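Separin (Saccharomyces cerevisiae, PDB 5U1T) cleaves the MCD1/SCC1 subunit of cohesin at anaphase onset as a caspase-like cysteine protease, and is held inactive by securin for most of the cell cycle. Local coordinates at residues N616-D621 with E828-Y833; H686-I691 with I736-K741. All blocks are in the same frame, centred on the assembly; numbering follows the deposited sequence.

Contact 1: N616-D621 with E828-Y833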
ATOM      1  N   ASN A 616      -4.766 -11.026  -0.123  1.00 53.66           N
ATOM      2  CA  ASN A 616      -4.501 -10.112   0.962  1.00 52.09           C
ATOM      3  C   ASN A 616      -5.056  -8.702   0.740  1.00 53.28           C
ATOM      4  O   ASN A 616      -5.620  -8.098   1.641  1.00 59.25           O
ATOM      5  CB  ASN A 616      -3.002 -10.050   1.175  1.00 55.22           C
ATOM      6  CG  ASN A 616      -2.602  -8.957   2.104  1.00 54.60           C
ATOM      7  OD1 ASN A 616      -2.605  -7.773   1.739  1.00 49.65           O
ATOM      8  ND2 ASN A 616      -2.221  -9.341   3.313  1.00 56.39           N
ATOM      9  N   PHE A 617      -4.888  -8.173  -0.457  1.00 52.54           N
ATOM     10  CA  PHE A 617      -5.392  -6.851  -0.772  1.00 50.55           C
ATOM     11  C   PHE A 617      -6.924  -6.824  -0.762  1.00 50.90           C
ATOM     12  O   PHE A 617      -7.523  -5.767  -0.574  1.00 53.24           O
ATOM     13  CB  PHE A 617      -4.818  -6.415  -2.118  1.00 48.98           C
ATOM     14  CG  PHE A 617      -5.430  -5.165  -2.702  1.00 47.73           C
ATOM     15  CD1 PHE A 617      -6.541  -5.243  -3.543  1.00 46.72           C
ATOM     16  CD2 PHE A 617      -4.853  -3.933  -2.483  1.00 45.61           C
ATOM     17  CE1 PHE A 617      -7.081  -4.112  -4.117  1.00 47.41           C
ATOM     18  CE2 PHE A 617      -5.387  -2.799  -3.057  1.00 49.21           C
ATOM     19  CZ  PHE A 617      -6.517  -2.887  -3.867  1.00 47.38           C
ATOM     20  N   ASN A 618      -7.558  -7.979  -0.952  1.00 51.38           N
ATOM     21  CA  ASN A 618      -9.019  -8.045  -0.920  1.00 52.40           C
ATOM     22  C   ASN A 618      -9.543  -8.632   0.381  1.00 53.50           C
ATOM     23  O   ASN A 618     -10.746  -8.867   0.525  1.00 50.55           O
ATOM     24  CB  ASN A 618      -9.559  -8.843  -2.098  1.00 44.88           C
ATOM     25  CG  ASN A 618      -9.585  -8.035  -3.367  1.00 52.80           C
ATOM     26  OD1 ASN A 618      -8.900  -8.359  -4.344  1.00 53.27           O
ATOM     27  ND2 ASN A 618     -10.365  -6.960  -3.366  1.00 53.52           N
ATOM     28  N   ASN A 619      -8.621  -8.843   1.318  1.00 49.59           N
ATOM     29  CA  ASN A 619      -8.926  -9.345   2.646  1.00 54.71           C
ATOM     30  C   ASN A 619      -9.662 -10.690   2.561  1.00 55.06           C
ATOM     31  O   ASN A 619     -10.679 -10.898   3.193  1.00 57.92           O
ATOM     32  CB  ASN A 619      -9.747  -8.313   3.453  1.00 52.42           C
ATOM     33  CG  ASN A 619      -9.164  -6.887   3.381  1.00 58.19           C
ATOM     34  OD1 ASN A 619      -8.101  -6.599   3.948  1.00 59.18           O
ATOM     35  ND2 ASN A 619      -9.873  -5.988   2.689  1.00 56.09           N
ATOM     36  N   PHE A 620      -9.142 -11.612   1.765  1.00 59.91           N
ATOM     37  CA  PHE A 620      -9.723 -12.947   1.683  1.00 56.44           C
ATOM     38  C   PHE A 620      -8.999 -13.797   2.706  1.00 55.14           C
ATOM     39  O   PHE A 620      -8.525 -14.886   2.386  1.00 60.17           O
ATOM     40  CB  PHE A 620      -9.571 -13.557   0.287  1.00 50.21           C
ATOM     41  CG  PHE A 620     -10.571 -13.076  -0.723  1.00 53.58           C
ATOM     42  CD1 PHE A 620     -11.123 -11.810  -0.655  1.00 52.24           C
ATOM     43  CD2 PHE A 620     -10.955 -13.902  -1.766  1.00 53.78           C
ATOM     44  CE1 PHE A 620     -12.040 -11.379  -1.617  1.00 52.61           C
ATOM     45  CE2 PHE A 620     -11.869 -13.468  -2.721  1.00 53.49           C
ATOM     46  CZ  PHE A 620     -12.409 -12.207  -2.644  1.00 50.99           C
ATOM     47  N   ASP A 621      -8.910 -13.293   3.929  1.00 52.47           N
ATOM     48  CA  ASP A 621      -7.961 -13.789   4.918  1.00 49.28           C
ATOM     49  C   ASP A 621      -8.067 -15.295   5.225  1.00 52.40           C
ATOM     50  O   ASP A 621      -7.072 -15.927   5.592  1.00 55.30           O
ATOM     51  CB  ASP A 621      -8.108 -12.974   6.212  1.00 52.99           C
ATOM     52  CG  ASP A 621      -8.090 -11.457   5.963  1.00 60.17           C
ATOM     53  OD1 ASP A 621      -7.309 -10.986   5.106  1.00 60.32           O
ATOM     54  OD2 ASP A 621      -8.867 -10.724   6.623  1.00 64.49           O
ATOM     55  N   GLU A 828     -10.587   0.270  -7.932  1.00 61.65           N
ATOM     56  CA  GLU A 828     -10.504  -0.947  -7.113  1.00 61.24           C
ATOM     57  C   GLU A 828     -11.624  -0.989  -6.092  1.00 63.11           C
ATOM     58  O   GLU A 828     -11.659  -0.210  -5.182  1.00 60.87           O
ATOM     59  CB  GLU A 828      -9.145  -1.099  -6.458  1.00 58.90           C
ATOM     60  CG  GLU A 828      -7.977  -1.094  -7.422  1.00 63.11           C
ATOM     61  CD  GLU A 828      -8.016  -2.203  -8.432  1.00 63.88           C
ATOM     62  OE1 GLU A 828      -8.270  -3.345  -8.056  1.00 61.56           O
ATOM     63  OE2 GLU A 828      -7.792  -1.935  -9.613  1.00 61.59           O
ATOM     64  N   PRO A 829     -12.497  -1.966  -6.208  1.00 59.83           N
ATOM     65  CA  PRO A 829     -13.711  -2.034  -5.385  1.00 59.32           C
ATOM     66  C   PRO A 829     -13.458  -2.099  -3.876  1.00 59.49           C
ATOM     67  O   PRO A 829     -14.155  -1.433  -3.112  1.00 61.39           O
ATOM     68  CB  PRO A 829     -14.388  -3.316  -5.877  1.00 60.88           C
ATOM     69  CG  PRO A 829     -13.961  -3.411  -7.293  1.00 60.36           C
ATOM     70  CD  PRO A 829     -12.514  -2.974  -7.279  1.00 63.63           C
ATOM     71  N   ILE A 830     -12.465  -2.844  -3.435  1.00 56.27           N
ATOM     72  CA  ILE A 830     -12.198  -2.910  -2.016  1.00 50.88           C
ATOM     73  C   ILE A 830     -11.710  -1.597  -1.476  1.00 53.08           C
ATOM     74  O   ILE A 830     -11.885  -1.299  -0.329  1.00 55.72           O
ATOM     75  CB  ILE A 830     -11.173  -3.984  -1.687  1.00 48.74           C
ATOM     76  CG1 ILE A 830     -11.044  -4.151  -0.193  1.00 53.30           C
ATOM     77  CG2 ILE A 830      -9.826  -3.602  -2.224  1.00 48.59           C
ATOM     78  CD1 ILE A 830     -12.212  -4.848   0.421  1.00 55.43           C
ATOM     79  N   ILE A 831     -11.082  -0.810  -2.312  1.00 56.27           N
ATOM     80  CA  ILE A 831     -10.607   0.487  -1.858  1.00 52.40           C
ATOM     81  C   ILE A 831     -11.742   1.500  -1.903  1.00 52.47           C
ATOM     82  O   ILE A 831     -11.938   2.259  -0.966  1.00 54.82           O
ATOM     83  CB  ILE A 831      -9.428   0.992  -2.693  1.00 55.01           C
ATOM     84  CG1 ILE A 831      -8.265   0.002  -2.622  1.00 56.07           C
ATOM     85  CG2 ILE A 831      -8.963   2.339  -2.170  1.00 56.35           C
ATOM     86  CD1 ILE A 831      -7.631  -0.123  -1.244  1.00 54.07           C
ATOM     87  N   VAL A 832     -12.495   1.491  -2.993  1.00 54.15           N
ATOM     88  CA  VAL A 832     -13.651   2.353  -3.130  1.00 54.94           C
ATOM     89  C   VAL A 832     -14.653   2.083  -2.010  1.00 54.12           C
ATOM     90  O   VAL A 832     -15.143   3.022  -1.375  1.00 55.38           O
ATOM     91  CB  VAL A 832     -14.306   2.171  -4.508  1.00 55.38           C
ATOM     92  CG1 VAL A 832     -15.619   2.915  -4.596  1.00 48.69           C
ATOM     93  CG2 VAL A 832     -13.360   2.656  -5.584  1.00 55.69           C
ATOM     94  N   TYR A 833     -14.941   0.813  -1.737  1.00 52.91           N
ATOM     95  CA  TYR A 833     -15.864   0.494  -0.658  1.00 49.82           C
ATOM     96  C   TYR A 833     -15.361   1.021   0.685  1.00 53.33           C
ATOM     97  O   TYR A 833     -16.069   1.762   1.355  1.00 52.23           O
ATOM     98  CB  TYR A 833     -16.126  -1.010  -0.517  1.00 53.87           C
ATOM     99  CG  TYR A 833     -16.993  -1.238   0.701  1.00 54.56           C
ATOM    100  CD1 TYR A 833     -18.307  -0.772   0.720  1.00 53.78           C
ATOM    101  CD2 TYR A 833     -16.483  -1.819   1.863  1.00 45.76           C
ATOM    102  CE1 TYR A 833     -19.097  -0.910   1.831  1.00 50.39           C
ATOM    103  CE2 TYR A 833     -17.272  -1.956   2.987  1.00 53.93           C
ATOM    104  CZ  TYR A 833     -18.581  -1.499   2.964  1.00 54.17           C
ATOM    105  OH  TYR A 833     -19.395  -1.625   4.070  1.00 57.64           O
TER
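Phe617 and Ile830 meet where one helix stops and another starts. Helix 602-617 closes in a Schellman motif, with Asn619 at the C-prime position in the left-handed region (phi 57°), while Glu828 is the N-cap of helix 829-845. The backbones come nearest at Asn618 and Ile830, whose CA atoms are 6.1 Å apart. The dense part of the contact lies around the Phe617 ring. CG is anti to the backbone N (chi1 170°); the ring beyond it meets the first turn of helix 829-845 and runs past Ile830 in the opposite direction. Its CE1 lies 3.4 Å from Ile830 CG2, the methyl set between the backbone N and the carbonyl carbon of its own residue. Ile831 crosses the ring at about a right angle, its CG1 3.6 Å from Phe617 CZ, with CD1 close to CE2. Leu786 and Lys790 of helix 782-805 also touch Phe617.

The packing is looser towards Glu828. CB comes to the ring's edge there, 4.1 Å from Phe617 CZ, with OE1 no nearer to CE1, and the carboxylate, its plane 61° from the ring's, goes on to a long, weak ion pair between OE2 and Arg785. Across the turn, the amide end of Asn618 rests against CB and CG2 of Ile830. Asn619 serves the motif and the packing at once: its backbone N bonds back to Asn616 O, while its side-chain ND2 ends beside the last carbon of the isoleucine, 3.5 Å from Ile830 CD1.

Contact 2: H686-I691 with I736-K741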
ATOM      1  N   HIS A 686      10.410  -9.781   5.044  1.00 63.84           N
ATOM      2  CA  HIS A 686      10.435 -10.013   6.472  1.00 66.84           C
ATOM      3  C   HIS A 686      10.028  -8.732   7.242  1.00 70.70           C
ATOM      4  O   HIS A 686       9.164  -8.767   8.130  1.00 66.36           O
ATOM      5  CB  HIS A 686      11.836 -10.506   6.867  1.00 68.02           C
ATOM      6  CG  HIS A 686      12.014 -10.756   8.335  1.00 81.50           C
ATOM      7  ND1 HIS A 686      11.015 -11.263   9.138  1.00 82.63           N
ATOM      8  CD2 HIS A 686      13.091 -10.580   9.142  1.00 83.75           C
ATOM      9  CE1 HIS A 686      11.464 -11.377  10.378  1.00 85.44           C
ATOM     10  NE2 HIS A 686      12.721 -10.975  10.406  1.00 83.12           N
ATOM     11  N   ALA A 687      10.621  -7.599   6.874  1.00 65.34           N
ATOM     12  CA  ALA A 687      10.426  -6.355   7.613  1.00 63.13           C
ATOM     13  C   ALA A 687       9.002  -5.831   7.454  1.00 69.31           C
ATOM     14  O   ALA A 687       8.395  -5.349   8.403  1.00 63.82           O
ATOM     15  CB  ALA A 687      11.439  -5.298   7.165  1.00 59.77           C
ATOM     16  N   SER A 688       8.467  -5.932   6.248  1.00 68.71           N
ATOM     17  CA  SER A 688       7.144  -5.411   5.990  1.00 66.38           C
ATOM     18  C   SER A 688       6.097  -6.079   6.888  1.00 65.70           C
ATOM     19  O   SER A 688       5.158  -5.432   7.340  1.00 69.09           O
ATOM     20  CB  SER A 688       6.784  -5.595   4.518  1.00 60.29           C
ATOM     21  OG  SER A 688       5.777  -4.684   4.121  1.00 63.81           O
ATOM     22  N   SER A 689       6.273  -7.365   7.159  1.00 57.92           N
ATOM     23  CA  SER A 689       5.277  -8.113   7.910  1.00 66.60           C
ATOM     24  C   SER A 689       5.289  -7.765   9.394  1.00 70.14           C
ATOM     25  O   SER A 689       4.290  -7.952  10.091  1.00 69.01           O
ATOM     26  CB  SER A 689       5.498  -9.615   7.742  1.00 62.37           C
ATOM     27  OG  SER A 689       6.735  -9.999   8.304  1.00 65.64           O
ATOM     28  N   LEU A 690       6.424  -7.275   9.871  1.00 66.18           N
ATOM     29  CA  LEU A 690       6.589  -7.003  11.286  1.00 65.48           C
ATOM     30  C   LEU A 690       6.113  -5.620  11.691  1.00 60.80           C
ATOM     31  O   LEU A 690       6.350  -5.192  12.800  1.00 66.62           O
ATOM     32  CB  LEU A 690       8.049  -7.163  11.676  1.00 62.08           C
ATOM     33  CG  LEU A 690       8.544  -8.604  11.643  1.00 63.35           C
ATOM     34  CD1 LEU A 690       9.995  -8.703  12.087  1.00 63.77           C
ATOM     35  CD2 LEU A 690       7.642  -9.485  12.508  1.00 68.83           C
ATOM     36  N   ILE A 691       5.428  -4.923  10.806  1.00 59.08           N
ATOM     37  CA  ILE A 691       5.161  -3.524  11.062  1.00 62.69           C
ATOM     38  C   ILE A 691       3.898  -3.296  11.914  1.00 67.64           C
ATOM     39  O   ILE A 691       3.917  -2.458  12.806  1.00 70.77           O
ATOM     40  CB  ILE A 691       5.085  -2.754   9.731  1.00 62.33           C
ATOM     41  CG1 ILE A 691       6.496  -2.619   9.147  1.00 62.22           C
ATOM     42  CG2 ILE A 691       4.464  -1.377   9.913  1.00 59.07           C
ATOM     43  CD1 ILE A 691       6.547  -1.945   7.796  1.00 55.54           C
ATOM     44  N   ILE A 736      10.727   2.254  -0.719  1.00 61.05           N
ATOM     45  CA  ILE A 736       9.956   3.433  -0.379  1.00 60.29           C
ATOM     46  C   ILE A 736       8.638   3.007   0.237  1.00 60.97           C
ATOM     47  O   ILE A 736       8.213   3.570   1.235  1.00 60.35           O
ATOM     48  CB  ILE A 736       9.698   4.327  -1.605  1.00 61.44           C
ATOM     49  CG1 ILE A 736      11.019   4.785  -2.223  1.00 63.29           C
ATOM     50  CG2 ILE A 736       8.904   5.545  -1.210  1.00 56.88           C
ATOM     51  CD1 ILE A 736      10.837   5.694  -3.436  1.00 69.71           C
ATOM     52  N   LEU A 737       8.003   1.996  -0.347  1.00 62.46           N
ATOM     53  CA  LEU A 737       6.758   1.465   0.204  1.00 58.61           C
ATOM     54  C   LEU A 737       6.936   0.939   1.630  1.00 55.99           C
ATOM     55  O   LEU A 737       6.033   1.071   2.450  1.00 57.27           O
ATOM     56  CB  LEU A 737       6.198   0.356  -0.683  1.00 56.90           C
ATOM     57  CG  LEU A 737       5.662   0.774  -2.050  1.00 60.71           C
ATOM     58  CD1 LEU A 737       5.346  -0.460  -2.883  1.00 60.21           C
ATOM     59  CD2 LEU A 737       4.442   1.665  -1.927  1.00 57.64           C
ATOM     60  N   LEU A 738       8.092   0.341   1.922  1.00 56.90           N
ATOM     61  CA  LEU A 738       8.367  -0.149   3.270  1.00 59.28           C
ATOM     62  C   LEU A 738       8.349   1.010   4.257  1.00 62.76           C
ATOM     63  O   LEU A 738       7.743   0.932   5.331  1.00 58.88           O
ATOM     64  CB  LEU A 738       9.718  -0.867   3.342  1.00 51.57           C
ATOM     65  CG  LEU A 738      10.122  -1.310   4.748  1.00 48.54           C
ATOM     66  CD1 LEU A 738       9.342  -2.537   5.161  1.00 50.34           C
ATOM     67  CD2 LEU A 738      11.612  -1.539   4.859  1.00 52.22           C
ATOM     68  N   ASN A 739       9.028   2.088   3.879  1.00 58.31           N
ATOM     69  CA  ASN A 739       9.174   3.238   4.748  1.00 59.46           C
ATOM     70  C   ASN A 739       7.860   3.992   4.869  1.00 61.63           C
ATOM     71  O   ASN A 739       7.600   4.621   5.876  1.00 63.75           O
ATOM     72  CB  ASN A 739      10.289   4.151   4.245  1.00 56.73           C
ATOM     73  CG  ASN A 739      11.685   3.598   4.549  1.00 60.05           C
ATOM     74  OD1 ASN A 739      12.197   2.745   3.821  1.00 65.13           O
ATOM     75  ND2 ASN A 739      12.309   4.094   5.610  1.00 55.72           N
ATOM     76  N   ILE A 740       7.029   3.912   3.841  1.00 61.38           N
ATOM     77  CA  ILE A 740       5.704   4.493   3.896  1.00 59.27           C
ATOM     78  C   ILE A 740       4.886   3.758   4.954  1.00 60.88           C
ATOM     79  O   ILE A 740       4.235   4.370   5.808  1.00 59.00           O
ATOM     80  CB  ILE A 740       5.006   4.423   2.529  1.00 58.61           C
ATOM     81  CG1 ILE A 740       5.624   5.463   1.582  1.00 62.41           C
ATOM     82  CG2 ILE A 740       3.501   4.604   2.681  1.00 53.35           C
ATOM     83  CD1 ILE A 740       5.081   5.457   0.152  1.00 60.59           C
ATOM     84  N   LYS A 741       4.954   2.434   4.903  1.00 58.63           N
ATOM     85  CA  LYS A 741       4.234   1.589   5.840  1.00 54.98           C
ATOM     86  C   LYS A 741       4.731   1.789   7.272  1.00 59.40           C
ATOM     87  O   LYS A 741       3.945   1.719   8.205  1.00 63.98           O
ATOM     88  CB  LYS A 741       4.368   0.122   5.431  1.00 50.42           C
ATOM     89  CG  LYS A 741       3.291  -0.795   5.948  1.00 49.88           C
ATOM     90  CD  LYS A 741       3.640  -2.229   5.657  1.00 52.58           C
ATOM     91  CE  LYS A 741       2.655  -3.171   6.287  1.00 59.88           C
ATOM     92  NZ  LYS A 741       3.129  -4.562   6.198  1.00 62.11           N
TER
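Three oxygens lie around Lys741 NZ: OE1 of Glu651 in helix 642-655, with which it forms a salt bridge, and the backbone O and the OG of Ser688. The bond to Ser688 O measures 2.5 Å from Lys741 NZ, a value too short to take literally at this resolution, and the one from Lys741 NZ to Ser688 OG is weak at 3.4 Å. Ser688 offers both oxygens because its OG is anti to the backbone N (chi1 -158°) and therefore lies beside its own carbonyl carbon. The lysine is extended beyond CG and spans the gap between helix 729-752 and the last turn of helix 680-689.

Carbon packing lines this polar bridge. Ile691, just beyond that turn, crosses the lysine chain obliquely. Its CD1 sits on the methylenes, 3.6 Å from Lys741 CD, while its other branch meets the backbone, CG2 being 3.6 Å from Lys741 O. One turn earlier on the second helix, Leu738 sends CD1 against the backbone of the first, 3.7 Å from Ser688 N. The same methyl touches Ala687 CB and Ile691 CD1, so one leucine methyl meets three residues of the segment. Phe707 and Leu711 of helix 700-714 pack on Ile691 and Ala687.

Close by, Ser689 OG donates to His686 O at 2.7 Å, tilted 30° from the carbonyl plane, a bond that stays within its own helix. The ammonium sits by a carbonyl at the C-terminal end of helix 680-689, where it would offset the partial negative charge, and with Glu651 also at hand the lysine probably stays protonated.

Overall arrangement
Both contacts lie in the helical part of separase near the middle of the chain, their centres 19 Å apart and their nearest atoms about 8 Å apart without touching. Contact 1 joins segments 207 residues apart, and both halves of contact 2 fall within that mostly helical span. Two helices touch both sites. Glu651 of helix 642-655 touches Asn616 beside contact 1 and forms the salt bridge to Lys741 in contact 2. Helix 782-805 packs on Phe617 through Leu786 and Lys790, and on Leu737 and Ile740 through Ala787 and Ser791. Cys1497, the active-site residue inferred by similarity, lies away from both.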